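Local coordinates for putative metal binding protein RUMGNA_00854 (Ruminococcus gnavus, PDB 3U7Z) that binds calcium ions in its crystal structure and has a DUF4430 domain of the ubiquitin clan, its biological role being unknown, at residues G5-V13 / F23-L32. Numbering follows the deposited sequence.
Sequences GEKHITVTV and FEFDTDAKYL
With CG turned anti to the carbonyl carbon in both His-8 (chi1 -51°) and Asp-26 (chi1 -54°), ring and carboxylate lean together over one face of an antiparallel hairpin. His-8 ND1 donates to the anti side of Asp-26 OD1 at 2.7 Å, near the ring plane; the acid probably favours a protonated imidazole. The chain of Lys-7 runs extended until chi4 bends it (82°), which sets NZ 3.0 Å from Ala-29 O, above the carbonyl plane. A long, flexible residue suits this reach past the strand end, where an ST turn, Ala-29 N to Thr-27 OG1 at 2.9 Å, shapes the chain. A leucine at Lys-7 would probably leave Ala-29 O without this donor and the turn less firmly tied to the first strand. Paired backbone bonds join Lys-7 to Thr-27, Ile-9 to Phe-25 and Val-11 to Phe-23. Branched and aromatic residues suit the inner face: Val-11 CG2 meets Phe-25 CE2 at 3.8 Å, and Ile-9 CG1 packs on Phe-25 CB. Helix 32-38 meets this face through Val-35, which touches Phe-25 and Thr-27, while strand 7-14 pairs on its other edge with parallel strand 92-99, leaving strand 20-27 outermost in the chain's mixed sheet.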
# COMPACT_ATOMS: atom_id res chain seq x y z
N GLY A 5 7.08 -13.73 14.52
CA GLY A 5 5.81 -14.51 14.47
C GLY A 5 5.00 -14.20 13.22
O GLY A 5 5.13 -13.14 12.63
N GLU A 6 4.12 -15.12 12.85
CA GLU A 6 3.27 -14.94 11.67
C GLU A 6 2.00 -14.09 12.01
O GLU A 6 1.24 -14.37 12.94
CB GLU A 6 2.92 -16.31 11.08
CG GLU A 6 2.54 -16.29 9.62
CD GLU A 6 2.06 -17.64 9.15
OE1 GLU A 6 0.87 -17.94 9.28
OE2 GLU A 6 2.87 -18.41 8.62
N LYS A 7 1.77 -13.06 11.20
CA LYS A 7 0.65 -12.14 11.31
C LYS A 7 -0.22 -12.37 10.07
O LYS A 7 0.32 -12.63 8.99
CB LYS A 7 1.19 -10.73 11.31
CG LYS A 7 2.10 -10.45 12.51
CD LYS A 7 2.70 -9.08 12.38
CE LYS A 7 3.97 -8.91 13.21
NZ LYS A 7 5.14 -9.48 12.46
N HIS A 8 -1.51 -12.24 10.24
CA HIS A 8 -2.47 -12.42 9.15
C HIS A 8 -3.08 -11.07 8.89
O HIS A 8 -3.77 -10.52 9.74
CB HIS A 8 -3.52 -13.44 9.60
CG HIS A 8 -2.92 -14.70 10.15
ND1 HIS A 8 -2.22 -15.57 9.36
CD2 HIS A 8 -2.78 -15.14 11.42
CE1 HIS A 8 -1.72 -16.54 10.13
NE2 HIS A 8 -2.04 -16.29 11.38
N ILE A 9 -2.83 -10.58 7.68
CA ILE A 9 -3.32 -9.27 7.30
C ILE A 9 -3.99 -9.28 5.94
O ILE A 9 -3.86 -10.22 5.16
CB ILE A 9 -2.23 -8.20 7.34
CG1 ILE A 9 -1.24 -8.36 6.21
CG2 ILE A 9 -1.48 -8.26 8.65
CD1 ILE A 9 -0.38 -7.16 6.01
N THR A 10 -4.73 -8.22 5.68
CA THR A 10 -5.29 -8.02 4.34
C THR A 10 -4.87 -6.67 3.80
O THR A 10 -4.65 -5.74 4.56
CB THR A 10 -6.81 -8.11 4.31
OG1 THR A 10 -7.41 -7.12 5.11
CG2 THR A 10 -7.27 -9.40 4.88
N VAL A 11 -4.65 -6.63 2.49
CA VAL A 11 -4.37 -5.40 1.76
C VAL A 11 -5.39 -5.34 0.65
O VAL A 11 -5.45 -6.24 -0.19
CB VAL A 11 -2.97 -5.39 1.20
CG1 VAL A 11 -2.73 -4.10 0.40
CG2 VAL A 11 -1.94 -5.58 2.32
N THR A 12 -6.19 -4.28 0.63
CA THR A 12 -7.16 -4.07 -0.43
C THR A 12 -6.70 -2.93 -1.31
O THR A 12 -6.31 -1.88 -0.81
CB THR A 12 -8.54 -3.76 0.13
OG1 THR A 12 -8.97 -4.84 0.98
CG2 THR A 12 -9.57 -3.57 -0.95
N VAL A 13 -6.62 -3.19 -2.61
CA VAL A 13 -6.27 -2.21 -3.59
C VAL A 13 -7.53 -1.65 -4.21
O VAL A 13 -8.30 -2.40 -4.76
CB VAL A 13 -5.34 -2.77 -4.65
CG1 VAL A 13 -4.98 -1.74 -5.67
CG2 VAL A 13 -4.11 -3.40 -3.98
N PHE A 23 -6.10 -8.79 -1.14
CA PHE A 23 -4.98 -9.67 -1.03
C PHE A 23 -4.77 -10.03 0.43
O PHE A 23 -4.75 -9.16 1.28
CB PHE A 23 -3.72 -9.04 -1.60
CG PHE A 23 -3.82 -8.66 -3.03
CD1 PHE A 23 -3.49 -9.58 -4.05
CD2 PHE A 23 -4.24 -7.41 -3.40
CE1 PHE A 23 -3.62 -9.21 -5.35
CE2 PHE A 23 -4.36 -7.08 -4.73
CZ PHE A 23 -4.05 -7.99 -5.69
N GLU A 24 -4.61 -11.31 0.72
CA GLU A 24 -4.37 -11.76 2.09
C GLU A 24 -2.93 -12.15 2.20
O GLU A 24 -2.39 -12.79 1.30
CB GLU A 24 -5.26 -12.93 2.46
CG GLU A 24 -6.67 -12.56 2.67
CD GLU A 24 -7.46 -13.74 3.17
OE1 GLU A 24 -7.45 -14.78 2.49
OE2 GLU A 24 -8.06 -13.61 4.26
N PHE A 25 -2.29 -11.76 3.31
CA PHE A 25 -0.94 -12.19 3.59
C PHE A 25 -0.81 -12.83 4.97
O PHE A 25 -1.38 -12.38 5.95
CB PHE A 25 -0.02 -10.99 3.53
CG PHE A 25 0.06 -10.36 2.20
CD1 PHE A 25 1.00 -10.78 1.27
CD2 PHE A 25 -0.75 -9.28 1.87
CE1 PHE A 25 1.10 -10.17 0.00
CE2 PHE A 25 -0.64 -8.65 0.60
CZ PHE A 25 0.26 -9.08 -0.31
N ASP A 26 -0.05 -13.91 5.00
CA ASP A 26 0.36 -14.51 6.25
C ASP A 26 1.88 -14.28 6.32
O ASP A 26 2.63 -14.86 5.57
CB ASP A 26 -0.01 -16.00 6.23
CG ASP A 26 -1.51 -16.23 5.91
OD1 ASP A 26 -2.37 -15.85 6.72
OD2 ASP A 26 -1.82 -16.76 4.82
N THR A 27 2.32 -13.42 7.22
CA THR A 27 3.65 -12.80 7.10
C THR A 27 4.32 -12.65 8.45
O THR A 27 3.66 -12.39 9.41
CB THR A 27 3.53 -11.41 6.36
OG1 THR A 27 4.81 -10.78 6.31
CG2 THR A 27 2.56 -10.47 7.10
N ASP A 28 5.65 -12.76 8.47
CA ASP A 28 6.45 -12.42 9.66
C ASP A 28 7.15 -11.08 9.49
O ASP A 28 8.00 -10.70 10.31
CB ASP A 28 7.47 -13.54 10.00
CG ASP A 28 7.95 -14.30 8.77
OD1 ASP A 28 8.47 -13.65 7.84
OD2 ASP A 28 7.75 -15.55 8.71
N ALA A 29 6.75 -10.35 8.46
CA ALA A 29 7.27 -9.01 8.19
C ALA A 29 6.96 -8.03 9.31
O ALA A 29 5.91 -8.06 9.98
CB ALA A 29 6.69 -8.48 6.89
N LYS A 30 7.92 -7.14 9.51
CA LYS A 30 7.79 -6.11 10.47
C LYS A 30 7.06 -4.96 9.82
O LYS A 30 6.31 -4.33 10.51
CB LYS A 30 9.19 -5.66 10.97
CG LYS A 30 9.22 -4.44 11.92
CD LYS A 30 8.62 -4.65 13.30
CE LYS A 30 8.92 -3.46 14.22
NZ LYS A 30 7.90 -3.32 15.30
N TYR A 31 7.28 -4.71 8.52
CA TYR A 31 6.78 -3.49 7.87
C TYR A 31 5.99 -3.76 6.62
O TYR A 31 6.19 -4.73 5.94
CB TYR A 31 7.92 -2.53 7.53
CG TYR A 31 8.63 -2.04 8.79
CD1 TYR A 31 8.05 -1.08 9.60
CD2 TYR A 31 9.87 -2.56 9.18
CE1 TYR A 31 8.65 -0.61 10.77
CE2 TYR A 31 10.50 -2.10 10.36
CZ TYR A 31 9.88 -1.14 11.14
OH TYR A 31 10.50 -0.70 12.28
N LEU A 32 5.07 -2.83 6.34
CA LEU A 32 4.12 -3.04 5.27
C LEU A 32 4.79 -3.13 3.92
O LEU A 32 4.42 -3.92 3.12
CB LEU A 32 3.07 -1.92 5.23
CG LEU A 32 1.99 -1.98 4.11
CD1 LEU A 32 1.19 -3.28 4.22
CD2 LEU A 32 1.13 -0.73 4.18